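Local coordinates for ADP-ribosylating toxin CARDS (Mycoplasma pneumoniae, PDB 4TLV), which transfers the ADP-ribosyl group of NAD(+) to target proteins and drives vacuolization in mammalian cells as the main virulence factor of its bacterium, at residues V350-Q362 and R435-G447. Sequence-based numbering, arbitrary orientation.
Sequences VHLSVSAVNAVNQ and RAASTFFVDVQLG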
loop_
_atom_site.group_PDB
_atom_site.type_symbol
_atom_site.label_atom_id
_atom_site.label_comp_id
_atom_site.label_asym_id
_atom_site.label_seq_id
_atom_site.Cartn_x
_atom_site.Cartn_y
_atom_site.Cartn_z
ATOM N N VAL A 350 -5.506 -13.848 -14.950
ATOM C CA VAL A 350 -5.943 -13.417 -13.626
ATOM C C VAL A 350 -6.363 -14.606 -12.751
ATOM O O VAL A 350 -7.054 -15.513 -13.207
ATOM C CB VAL A 350 -7.080 -12.400 -13.731
ATOM C CG1 VAL A 350 -7.442 -11.859 -12.357
ATOM C CG2 VAL A 350 -6.674 -11.267 -14.668
ATOM N N HIS A 351 -5.954 -14.573 -11.482
ATOM C CA HIS A 351 -6.167 -15.673 -10.546
ATOM C C HIS A 351 -6.137 -15.031 -9.158
ATOM O O HIS A 351 -5.587 -13.951 -8.997
ATOM C CB HIS A 351 -4.998 -16.658 -10.688
ATOM C CG HIS A 351 -5.265 -18.027 -10.149
ATOM N ND1 HIS A 351 -6.137 -18.985 -10.538
ATOM C CD2 HIS A 351 -4.552 -18.565 -9.097
ATOM C CE1 HIS A 351 -5.960 -20.065 -9.701
ATOM N NE2 HIS A 351 -4.990 -19.787 -8.845
ATOM N N LEU A 352 -6.695 -15.686 -8.147
ATOM C CA LEU A 352 -6.674 -15.096 -6.810
ATOM C C LEU A 352 -5.349 -15.367 -6.115
ATOM O O LEU A 352 -4.702 -16.383 -6.375
ATOM C CB LEU A 352 -7.821 -15.641 -5.949
ATOM C CG LEU A 352 -9.257 -15.320 -6.374
ATOM C CD1 LEU A 352 -10.230 -15.936 -5.360
ATOM C CD2 LEU A 352 -9.461 -13.812 -6.474
ATOM N N SER A 353 -4.935 -14.444 -5.253
ATOM C CA SER A 353 -3.910 -14.747 -4.260
ATOM C C SER A 353 -4.134 -13.918 -2.997
ATOM O O SER A 353 -4.985 -13.029 -2.971
ATOM C CB SER A 353 -2.490 -14.563 -4.810
ATOM O OG SER A 353 -2.211 -13.209 -5.032
ATOM N N VAL A 354 -3.394 -14.232 -1.942
ATOM C CA VAL A 354 -3.554 -13.543 -0.662
ATOM C C VAL A 354 -3.328 -12.032 -0.838
ATOM O O VAL A 354 -2.297 -11.610 -1.366
ATOM C CB VAL A 354 -2.595 -14.123 0.394
ATOM C CG1 VAL A 354 -2.599 -13.282 1.688
ATOM C CG2 VAL A 354 -2.993 -15.556 0.716
ATOM N N SER A 355 -4.296 -11.228 -0.401
ATOM C CA SER A 355 -4.195 -9.765 -0.540
ATOM C C SER A 355 -2.955 -9.239 0.160
ATOM O O SER A 355 -2.745 -9.520 1.331
ATOM C CB SER A 355 -5.437 -9.079 0.065
ATOM O OG SER A 355 -6.639 -9.625 -0.450
ATOM N N ALA A 356 -2.142 -8.454 -0.544
ATOM C CA ALA A 356 -0.879 -7.965 0.002
ATOM C C ALA A 356 -0.711 -6.528 -0.430
ATOM O O ALA A 356 -0.884 -6.216 -1.606
ATOM C CB ALA A 356 0.285 -8.781 -0.548
ATOM N N VAL A 357 -0.342 -5.659 0.503
ATOM C CA VAL A 357 -0.310 -4.232 0.199
ATOM C C VAL A 357 0.843 -3.850 -0.713
ATOM O O VAL A 357 0.817 -2.786 -1.323
ATOM C CB VAL A 357 -0.279 -3.365 1.468
ATOM C CG1 VAL A 357 -1.554 -3.573 2.278
ATOM C CG2 VAL A 357 0.963 -3.673 2.305
ATOM N N ASN A 358 1.859 -4.710 -0.790
ATOM C CA ASN A 358 3.041 -4.409 -1.576
ATOM C C ASN A 358 3.142 -5.198 -2.875
ATOM O O ASN A 358 4.152 -5.128 -3.547
ATOM C CB ASN A 358 4.324 -4.616 -0.749
ATOM C CG ASN A 358 4.435 -6.034 -0.183
ATOM O OD1 ASN A 358 3.429 -6.661 0.159
ATOM N ND2 ASN A 358 5.667 -6.543 -0.082
ATOM N N ALA A 359 2.110 -5.951 -3.230
ATOM C CA ALA A 359 2.190 -6.788 -4.436
ATOM C C ALA A 359 1.770 -6.003 -5.679
ATOM O O ALA A 359 0.578 -5.726 -5.875
ATOM C CB ALA A 359 1.316 -8.036 -4.265
ATOM N N VAL A 360 2.742 -5.646 -6.517
ATOM C CA VAL A 360 2.457 -4.858 -7.715
ATOM C C VAL A 360 1.496 -5.608 -8.639
ATOM O O VAL A 360 0.651 -4.998 -9.287
ATOM C CB VAL A 360 3.752 -4.463 -8.462
ATOM C CG1 VAL A 360 3.433 -3.726 -9.773
ATOM C CG2 VAL A 360 4.631 -3.575 -7.571
ATOM N N ASN A 361 1.595 -6.934 -8.675
ATOM C CA ASN A 361 0.718 -7.713 -9.546
ATOM C C ASN A 361 -0.741 -7.785 -9.065
ATOM O O ASN A 361 -1.594 -8.315 -9.770
ATOM C CB ASN A 361 1.293 -9.114 -9.844
ATOM C CG ASN A 361 1.443 -9.982 -8.596
ATOM O OD1 ASN A 361 1.014 -9.608 -7.497
ATOM N ND2 ASN A 361 2.051 -11.162 -8.767
ATOM N N GLN A 362 -1.026 -7.216 -7.890
ATOM C CA GLN A 362 -2.415 -7.066 -7.433
ATOM C C GLN A 362 -2.942 -5.638 -7.585
ATOM O O GLN A 362 -4.035 -5.326 -7.107
ATOM C CB GLN A 362 -2.578 -7.503 -5.965
ATOM C CG GLN A 362 -2.159 -8.946 -5.656
ATOM C CD GLN A 362 -2.218 -9.261 -4.163
ATOM O OE1 GLN A 362 -2.643 -8.440 -3.353
ATOM N NE2 GLN A 362 -1.797 -10.462 -3.797
ATOM N N ARG A 435 -11.971 2.336 -2.143
ATOM C CA ARG A 435 -12.514 2.411 -0.791
ATOM C C ARG A 435 -11.410 2.069 0.208
ATOM O O ARG A 435 -10.361 1.540 -0.168
ATOM C CB ARG A 435 -13.674 1.424 -0.617
ATOM C CG ARG A 435 -13.259 -0.059 -0.589
ATOM C CD ARG A 435 -14.381 -0.976 0.014
ATOM N NE ARG A 435 -15.621 -0.878 -0.768
ATOM C CZ ARG A 435 -16.731 -1.579 -0.536
ATOM N NH1 ARG A 435 -16.762 -2.464 0.446
ATOM N NH2 ARG A 435 -17.802 -1.407 -1.319
ATOM N N ALA A 436 -11.646 2.379 1.478
ATOM C CA ALA A 436 -10.687 2.041 2.523
ATOM C C ALA A 436 -10.435 0.527 2.551
ATOM O O ALA A 436 -11.324 -0.271 2.273
ATOM C CB ALA A 436 -11.177 2.555 3.897
ATOM N N ALA A 437 -9.209 0.146 2.883
ATOM C CA ALA A 437 -8.798 -1.247 2.886
ATOM C C ALA A 437 -9.282 -1.973 4.134
ATOM O O ALA A 437 -9.544 -1.348 5.153
ATOM C CB ALA A 437 -7.277 -1.328 2.788
ATOM N N SER A 438 -9.386 -3.296 4.054
ATOM C CA SER A 438 -9.897 -4.085 5.179
ATOM C C SER A 438 -8.855 -5.021 5.783
ATOM O O SER A 438 -9.025 -5.486 6.911
ATOM C CB SER A 438 -11.130 -4.884 4.769
ATOM O OG SER A 438 -10.766 -5.940 3.904
ATOM N N THR A 439 -7.797 -5.306 5.029
ATOM C CA THR A 439 -6.649 -6.046 5.560
ATOM C C THR A 439 -5.344 -5.397 5.142
ATOM O O THR A 439 -5.274 -4.701 4.120
ATOM C CB THR A 439 -6.633 -7.531 5.139
ATOM O OG1 THR A 439 -6.421 -7.642 3.721
ATOM C CG2 THR A 439 -7.947 -8.238 5.579
ATOM N N PHE A 440 -4.310 -5.627 5.942
ATOM C CA PHE A 440 -3.053 -4.906 5.779
ATOM C C PHE A 440 -1.857 -5.851 5.869
ATOM O O PHE A 440 -0.967 -5.677 6.701
ATOM C CB PHE A 440 -2.983 -3.817 6.841
ATOM C CG PHE A 440 -4.175 -2.903 6.823
ATOM C CD1 PHE A 440 -5.315 -3.210 7.550
ATOM C CD2 PHE A 440 -4.165 -1.754 6.060
ATOM C CE1 PHE A 440 -6.421 -2.379 7.534
ATOM C CE2 PHE A 440 -5.279 -0.914 6.034
ATOM C CZ PHE A 440 -6.404 -1.233 6.759
ATOM N N PHE A 441 -1.851 -6.861 5.007
ATOM C CA PHE A 441 -0.778 -7.855 4.985
ATOM C C PHE A 441 0.340 -7.431 4.042
ATOM O O PHE A 441 0.075 -7.025 2.907
ATOM C CB PHE A 441 -1.304 -9.211 4.497
ATOM C CG PHE A 441 -2.530 -9.700 5.223
ATOM C CD1 PHE A 441 -2.745 -9.388 6.562
ATOM C CD2 PHE A 441 -3.447 -10.512 4.565
ATOM C CE1 PHE A 441 -3.882 -9.858 7.229
ATOM C CE2 PHE A 441 -4.576 -10.997 5.225
ATOM C CZ PHE A 441 -4.788 -10.667 6.557
ATOM N N VAL A 442 1.586 -7.528 4.510
ATOM C CA VAL A 442 2.759 -7.300 3.653
ATOM C C VAL A 442 3.389 -8.640 3.310
ATOM O O VAL A 442 3.579 -9.482 4.196
ATOM C CB VAL A 442 3.859 -6.450 4.353
ATOM C CG1 VAL A 442 5.036 -6.207 3.392
ATOM C CG2 VAL A 442 3.287 -5.132 4.844
ATOM N N ASP A 443 3.666 -8.862 2.029
ATOM C CA ASP A 443 4.409 -10.056 1.609
ATOM C C ASP A 443 5.876 -9.833 1.952
ATOM O O ASP A 443 6.523 -8.955 1.375
ATOM C CB ASP A 443 4.227 -10.291 0.105
ATOM C CG ASP A 443 4.862 -11.610 -0.383
ATOM O OD1 ASP A 443 5.676 -12.211 0.341
ATOM O OD2 ASP A 443 4.539 -12.037 -1.513
ATOM N N VAL A 444 6.386 -10.568 2.939
ATOM C CA VAL A 444 7.764 -10.357 3.385
ATOM C C VAL A 444 8.703 -11.453 2.875
ATOM O O VAL A 444 9.924 -11.285 2.886
ATOM C CB VAL A 444 7.869 -10.191 4.924
ATOM C CG1 VAL A 444 7.219 -8.868 5.371
ATOM C CG2 VAL A 444 7.231 -11.389 5.657
ATOM N N GLN A 445 8.137 -12.568 2.412
ATOM C CA GLN A 445 8.941 -13.554 1.709
ATOM C C GLN A 445 10.235 -13.918 2.483
ATOM O O GLN A 445 11.321 -13.963 1.901
ATOM C CB GLN A 445 9.278 -12.997 0.329
ATOM C CG GLN A 445 9.673 -14.019 -0.713
ATOM C CD GLN A 445 9.795 -13.427 -2.116
ATOM O OE1 GLN A 445 10.004 -12.222 -2.286
ATOM N NE2 GLN A 445 9.672 -14.284 -3.130
ATOM N N LEU A 446 10.114 -14.177 3.786
ATOM C CA LEU A 446 11.303 -14.371 4.637
ATOM C C LEU A 446 12.127 -15.557 4.184
ATOM O O LEU A 446 11.586 -16.576 3.780
ATOM C CB LEU A 446 10.936 -14.563 6.106
ATOM C CG LEU A 446 10.038 -13.489 6.730
ATOM C CD1 LEU A 446 9.824 -13.807 8.193
ATOM C CD2 LEU A 446 10.641 -12.080 6.538
ATOM N N GLY A 447 13.444 -15.424 4.269
ATOM C CA GLY A 447 14.321 -16.531 3.933
ATOM C C GLY A 447 15.702 -16.276 4.497
ATOM O O GLY A 447 15.908 -15.339 5.256
HETATM O O HOH W 1 -3.718 -7.401 2.994
#
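The carboxamide of N358 reads the backbone of D443 with both ends: D443 N donates to N358 OD1 (2.9 Å), and N358 ND2 donates to D443 O (2.9 Å, 160° at the hydrogen). The second bond lies close to the amide plane, and the two together fix the rotation of the group. CG of N358 sits between its own backbone N and carbonyl carbon (chi1 57°), which turns the amide onto the strand. A third direct bond joins main chains, V357 N to F441 O (2.8 Å); the CA-H of A356 approaches the same oxygen. Water 1 links S355 O, to which it donates, with F441 N, from which it accepts, and also hydrogen-bonds T439 OG1.

The type I turn A356–A359, which follows strand 348-354 of the D2 beta-trefoil, thus meets the passage from D2 into the D3 beta-trefoil, where 441-443 is an edge strand of the D3 sheet. Q362 bridges the end of strand 348-354 and the start of the turn, its OE1 accepting from A356 N and its NE2 donating to V354 O.

V357 CG2 packs on V442 CG2 at 3.7 Å, while V442 CG1 lies against the N358 amide. V354 CG1 comes within 4.1 Å of F441 CD2, the two side chains crossing at about a right angle. Around the F441 ring, S355 O lies at the edge near the plane, T439 CB, from the same segment, sits over one face near the rim, and F483 makes an edge-to-face contact.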